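Local coordinates for protein putative dienelactone hydrolase (PDB 3F67) that probably hydrolyses carboxylic esters or lactones, as a dienelactone hydrolase-like enzyme of the alpha/beta-hydrolase superfamily, at residues Gly125-Trp130 / Tyr146-Gly151; Lys140-Trp145 / Ala170-Leu175. One frame throughout, in Å; residues are numbered along the deposited sequence. Where two conformers were deposited one is given.

Interaction 1 of 2, residues Gly125-Trp130 / Tyr146-Gly151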
loop_
_atom_site.group_PDB
_atom_site.type_symbol
_atom_site.label_atom_id
_atom_site.label_comp_id
_atom_site.label_asym_id
_atom_site.label_seq_id
_atom_site.Cartn_x
_atom_site.Cartn_y
_atom_site.Cartn_z
ATOM N N GLY A 125 -2.031 5.061 1.356
ATOM C CA GLY A 125 -1.936 3.645 1.025
ATOM C C GLY A 125 -1.253 2.763 2.065
ATOM O O GLY A 125 -1.530 1.549 2.128
ATOM N N GLY A 126 -0.404 3.377 2.884
ATOM C CA GLY A 126 0.271 2.648 3.968
ATOM C C GLY A 126 -0.715 2.383 5.085
ATOM O O GLY A 126 -0.649 1.328 5.701
ATOM N N ARG A 127 -1.647 3.308 5.334
ATOM C CA ARG A 127 -2.690 3.002 6.322
ATOM C C ARG A 127 -3.576 1.867 5.818
ATOM O O ARG A 127 -3.896 0.938 6.560
ATOM C CB ARG A 127 -3.505 4.259 6.661
ATOM C CG ARG A 127 -4.749 3.931 7.533
ATOM C CD ARG A 127 -5.497 5.199 7.913
ATOM N NE ARG A 127 -6.816 4.879 8.490
ATOM C CZ ARG A 127 -7.888 4.578 7.772
ATOM N NH1 ARG A 127 -7.839 4.615 6.436
ATOM N NH2 ARG A 127 -9.038 4.306 8.391
ATOM N N ILE A 128 -3.984 1.968 4.553
ATOM C CA ILE A 128 -4.815 0.924 3.918
ATOM C C ILE A 128 -4.113 -0.438 3.985
ATOM O O ILE A 128 -4.763 -1.461 4.231
ATOM C CB ILE A 128 -5.141 1.345 2.452
ATOM C CG1 ILE A 128 -6.059 2.592 2.422
ATOM C CG2 ILE A 128 -5.746 0.163 1.655
ATOM C CD1 ILE A 128 -7.413 2.403 3.115
ATOM N N THR A 129 -2.803 -0.424 3.794
ATOM C CA THR A 129 -1.998 -1.635 3.893
ATOM C C THR A 129 -2.207 -2.348 5.244
ATOM O O THR A 129 -2.436 -3.550 5.269
ATOM C CB THR A 129 -0.503 -1.337 3.585
ATOM O OG1 THR A 129 -0.403 -1.014 2.193
ATOM C CG2 THR A 129 0.365 -2.617 3.767
ATOM N N TRP A 130 -2.102 -1.612 6.360
ATOM C CA TRP A 130 -2.378 -2.221 7.659
ATOM C C TRP A 130 -3.782 -2.799 7.717
ATOM O O TRP A 130 -3.988 -3.922 8.198
ATOM C CB TRP A 130 -2.255 -1.161 8.771
ATOM C CG TRP A 130 -0.844 -0.741 9.120
ATOM C CD1 TRP A 130 -0.216 0.450 8.788
ATOM C CD2 TRP A 130 0.089 -1.475 9.934
ATOM N NE1 TRP A 130 1.059 0.487 9.353
ATOM C CE2 TRP A 130 1.264 -0.684 10.047
ATOM C CE3 TRP A 130 0.048 -2.749 10.563
ATOM C CZ2 TRP A 130 2.388 -1.105 10.768
ATOM C CZ3 TRP A 130 1.174 -3.177 11.295
ATOM C CH2 TRP A 130 2.333 -2.349 11.395
ATOM N N TYR A 146 4.882 4.688 5.968
ATOM C CA TYR A 146 4.382 5.920 6.630
ATOM C C TYR A 146 2.878 6.112 6.451
ATOM O O TYR A 146 2.421 7.136 5.895
ATOM C CB TYR A 146 5.182 7.146 6.158
ATOM C CG TYR A 146 5.730 7.101 4.739
ATOM C CD1 TYR A 146 4.944 7.496 3.646
ATOM C CD2 TYR A 146 7.053 6.740 4.500
ATOM C CE1 TYR A 146 5.447 7.486 2.347
ATOM C CE2 TYR A 146 7.577 6.754 3.195
ATOM C CZ TYR A 146 6.781 7.103 2.148
ATOM O OH TYR A 146 7.285 7.118 0.883
ATOM N N GLY A 147 2.121 5.120 6.931
ATOM C CA GLY A 147 0.656 5.162 6.996
ATOM C C GLY A 147 0.213 5.611 8.393
ATOM O O GLY A 147 0.711 5.093 9.407
ATOM N N LYS A 148 -0.736 6.546 8.449
ATOM C CA LYS A 148 -1.315 7.004 9.718
ATOM C C LYS A 148 -1.768 5.840 10.577
ATOM O O LYS A 148 -2.455 4.942 10.072
ATOM C CB LYS A 148 -2.551 7.872 9.444
ATOM C CG LYS A 148 -3.356 8.133 10.690
ATOM C CD LYS A 148 -4.845 8.426 10.385
ATOM C CE LYS A 148 -4.945 9.268 9.157
ATOM N NZ LYS A 148 -4.034 10.438 9.312
ATOM N N LEU A 149 -1.416 5.866 11.870
ATOM C CA LEU A 149 -1.688 4.745 12.792
ATOM C C LEU A 149 -2.859 4.948 13.754
ATOM O O LEU A 149 -3.527 3.982 14.162
ATOM C CB LEU A 149 -0.427 4.512 13.636
ATOM C CG LEU A 149 0.780 4.076 12.753
ATOM C CD1 LEU A 149 2.037 4.119 13.644
ATOM C CD2 LEU A 149 0.633 2.629 12.163
ATOM N N VAL A 150 -3.038 6.198 14.151
ATOM C CA VAL A 150 -4.072 6.594 15.123
ATOM C C VAL A 150 -4.747 7.810 14.544
ATOM O O VAL A 150 -4.227 8.507 13.665
ATOM C CB VAL A 150 -3.526 6.906 16.592
ATOM C CG1 VAL A 150 -4.352 6.171 17.609
ATOM C CG2 VAL A 150 -2.163 6.501 16.789
ATOM N N GLY A 151 -5.981 8.025 14.935
ATOM C CA GLY A 151 -6.731 9.084 14.302
ATOM C C GLY A 151 -8.076 9.208 14.989
ATOM O O GLY A 151 -8.495 8.350 15.775
#

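Interaction 2 of 2, residues Lys140-Trp145 / Ala170-Leu175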
loop_
_atom_site.group_PDB
_atom_site.type_symbol
_atom_site.label_atom_id
_atom_site.label_comp_id
_atom_site.label_asym_id
_atom_site.label_seq_id
_atom_site.Cartn_x
_atom_site.Cartn_y
_atom_site.Cartn_z
ATOM N N LYS A 140 -0.228 -12.964 2.376
ATOM C CA LYS A 140 0.968 -13.581 2.956
ATOM C C LYS A 140 1.863 -12.603 3.710
ATOM O O LYS A 140 2.486 -12.993 4.701
ATOM C CB LYS A 140 1.805 -14.251 1.860
ATOM C CG LYS A 140 1.063 -15.461 1.239
ATOM C CD LYS A 140 0.852 -16.548 2.314
ATOM C CE LYS A 140 0.362 -17.855 1.696
ATOM N NZ LYS A 140 -1.055 -17.740 1.263
ATOM N N ALA A 141 1.938 -11.360 3.244
ATOM C CA ALA A 141 2.743 -10.362 3.946
ATOM C C ALA A 141 2.434 -8.974 3.433
ATOM O O ALA A 141 1.824 -8.818 2.343
ATOM C CB ALA A 141 4.256 -10.668 3.761
ATOM N N ALA A 142 2.835 -7.968 4.228
ATOM C CA ALA A 142 2.481 -6.571 3.900
ATOM C C ALA A 142 3.614 -5.653 4.339
ATOM O O ALA A 142 4.281 -5.907 5.349
ATOM C CB ALA A 142 1.174 -6.133 4.627
ATOM N N VAL A 143 3.847 -4.610 3.551
ATOM C CA VAL A 143 4.823 -3.549 3.889
ATOM C C VAL A 143 4.129 -2.196 3.770
ATOM O O VAL A 143 3.729 -1.789 2.663
ATOM C CB VAL A 143 6.096 -3.614 2.984
ATOM C CG1 VAL A 143 7.098 -2.456 3.360
ATOM C CG2 VAL A 143 6.791 -5.018 3.209
ATOM N N ALA A 144 4.005 -1.498 4.914
ATOM C CA ALA A 144 3.250 -0.220 4.971
ATOM C C ALA A 144 4.291 0.888 5.108
ATOM O O ALA A 144 5.119 0.869 6.049
ATOM C CB ALA A 144 2.341 -0.243 6.180
ATOM N N TRP A 145 4.270 1.852 4.187
ATOM C CA TRP A 145 5.184 2.982 4.292
ATOM C C TRP A 145 4.435 4.201 4.813
ATOM O O TRP A 145 3.510 4.668 4.173
ATOM C CB TRP A 145 5.757 3.354 2.948
ATOM C CG TRP A 145 6.488 2.247 2.196
ATOM C CD1 TRP A 145 5.932 1.094 1.655
ATOM C CD2 TRP A 145 7.883 2.256 1.797
ATOM N NE1 TRP A 145 6.924 0.386 0.972
ATOM C CE2 TRP A 145 8.105 1.090 1.023
ATOM C CE3 TRP A 145 8.956 3.148 2.025
ATOM C CZ2 TRP A 145 9.404 0.760 0.473
ATOM C CZ3 TRP A 145 10.229 2.887 1.440
ATOM C CH2 TRP A 145 10.433 1.685 0.680
ATOM N N ALA A 170 -1.317 -11.439 8.664
ATOM C CA ALA A 170 -0.067 -11.546 7.895
ATOM C C ALA A 170 0.990 -10.675 8.554
ATOM O O ALA A 170 0.640 -9.652 9.188
ATOM C CB ALA A 170 -0.289 -11.006 6.460
ATOM N N PRO A 171 2.293 -11.055 8.428
ATOM C CA PRO A 171 3.376 -10.219 8.960
ATOM C C PRO A 171 3.435 -8.865 8.261
ATOM O O PRO A 171 3.426 -8.827 7.010
ATOM C CB PRO A 171 4.663 -11.029 8.628
ATOM C CG PRO A 171 4.177 -12.405 8.392
ATOM C CD PRO A 171 2.804 -12.307 7.829
ATOM N N VAL A 172 3.481 -7.782 9.051
ATOM C CA VAL A 172 3.501 -6.437 8.472
ATOM C C VAL A 172 4.760 -5.747 8.897
ATOM O O VAL A 172 5.078 -5.707 10.084
ATOM C CB VAL A 172 2.322 -5.561 8.966
ATOM C CG1 VAL A 172 2.367 -4.249 8.240
ATOM C CG2 VAL A 172 0.963 -6.257 8.695
ATOM N N LEU A 173 5.482 -5.215 7.921
ATOM C CA LEU A 173 6.674 -4.368 8.192
ATOM C C LEU A 173 6.239 -2.922 7.953
ATOM O O LEU A 173 5.693 -2.610 6.869
ATOM C CB LEU A 173 7.763 -4.690 7.152
ATOM C CG LEU A 173 8.918 -3.709 7.061
ATOM C CD1 LEU A 173 9.726 -3.587 8.417
ATOM C CD2 LEU A 173 9.900 -4.233 5.976
ATOM N N GLY A 174 6.482 -2.029 8.913
ATOM C CA GLY A 174 6.197 -0.603 8.668
ATOM C C GLY A 174 7.505 0.148 8.463
ATOM O O GLY A 174 8.491 -0.105 9.152
ATOM N N LEU A 175 7.525 1.072 7.511
ATOM C CA LEU A 175 8.739 1.883 7.255
ATOM C C LEU A 175 8.342 3.341 7.495
ATOM O O LEU A 175 7.547 3.906 6.737
ATOM C CB LEU A 175 9.188 1.651 5.783
ATOM C CG LEU A 175 9.568 0.178 5.502
ATOM C CD1 LEU A 175 9.763 -0.041 3.977
ATOM C CD2 LEU A 175 10.885 -0.245 6.291
#

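Interaction 1 of 2, residues Gly125-Trp130 / Tyr146-Gly151
Backbone meets backbone where the first turns of helix 124-133 rest on the loop that leaves strand 141-145. The CA atoms of Gly126 and Gly147 are only 4.0 Å apart, and CA of Gly147 sits 3.4 Å from the amide N of Arg127. Glycine suits both places for a steric reason: a beta carbon on Gly147 would collide with the helix backbone, and one on Gly126 would press on the amide N of Gly147. Beyond this tight point the contact passes to side chains. Trp130, its CG beside the backbone N (chi1 -74°), brings the pyrrole part of its indole to Leu149, whose CD2 lies 3.6 Å from Trp130 NE1, the two side chains crossing obliquely. That N-H is used by Tyr176 OH, which is also bonded to Gly147 O, so one hydroxyl ties helix and loop together indirectly.

The looser side, open to solvent, is that of Lys148, which runs alongside the buried Arg127. Arg127 is extended from CG to NE, with CG 3.6 Å from Lys148 O, a carbonyl oxygen that is buried here without a polar partner. The aliphatic CD atoms of Arg127 and Lys148 approach to 4.1 Å, while in the conformer given the lysine bends at chi3 and chi4 and its end leads away. Asp93 offsets the arginine charge through a salt bridge, and His160 accepts from NE. Helix 124-133 starts within a probable nucleophile elbow, of which Gly125 is the last glycine; helices 161-164 and 185-197 both pack on Trp130 and Leu149, and strand 141-145 lies against Thr129 and Trp130.

Interaction 2 of 2, residues Lys140-Trp145 / Ala170-Leu175
Two neighbouring parallel strands in the central sheet of the alpha/beta-hydrolase fold, 141-145 and 172-177, pair here in register from Ala142 with Val172 to Trp145 with Leu175. Four backbone hydrogen bonds join them. Ala142 N donates to Pro171 O at 3.0 Å, and Ala142 O accepts from Leu173 N at 2.9 Å; Ala144 repeats the pattern, its N bonded to Leu173 O and its O to Leu175 N. Pro171 lends its carbonyl but has no N-H for Lys140 O, which instead meets Pro171 CD at 3.2 Å, so the bonding starts at Pro171 O.

The strands belong to a beta-alpha-beta unit whose crossover carries the short helix 161-164, and the axes of the paired segments diverge by 15°. Small residues, Ala142, Ala144 and Gly174, share one face with Val172, leaving room for helix 124-133 to lie close. On the other face, where helix 224-238 packs on Val143 and Leu173, stand bulkier groups: Val143 CG2 lies 4.1 Å from Leu173 CB, and Val143 CG1 3.6 Å from Leu175 CD1. Leu175 turns CG beside its backbone N (chi1 -62°), setting CD1 over the centre of Trp145's six-membered ring, 3.5 Å from the centroid and 7° off the normal, a CH-pi contact. Phe122 also meets that indole.

Along the chain the segments alternate: helix segment 125-130, strand segment 140-145, loop segment 146-151, strand segment 170-175. The centres of interactions 1 and 2 are about 11 Å apart, and the two touch directly. Helix 124-133 lies on the sheet face bearing Ala144 and Val172, so that Trp130 reaches both strands of interaction 2 with its ring, CZ3 being 3.5 Å from Val172 CG1. Tyr146 N, at the start of the loop, probably bonds to Leu175 O and carries the strand pairing one step on. The loop after strand 141-145 thus lies beside the probable Cys123-His212-Asp180 triad, whose members Asp180 and His212 the Tyr146 side chain meets.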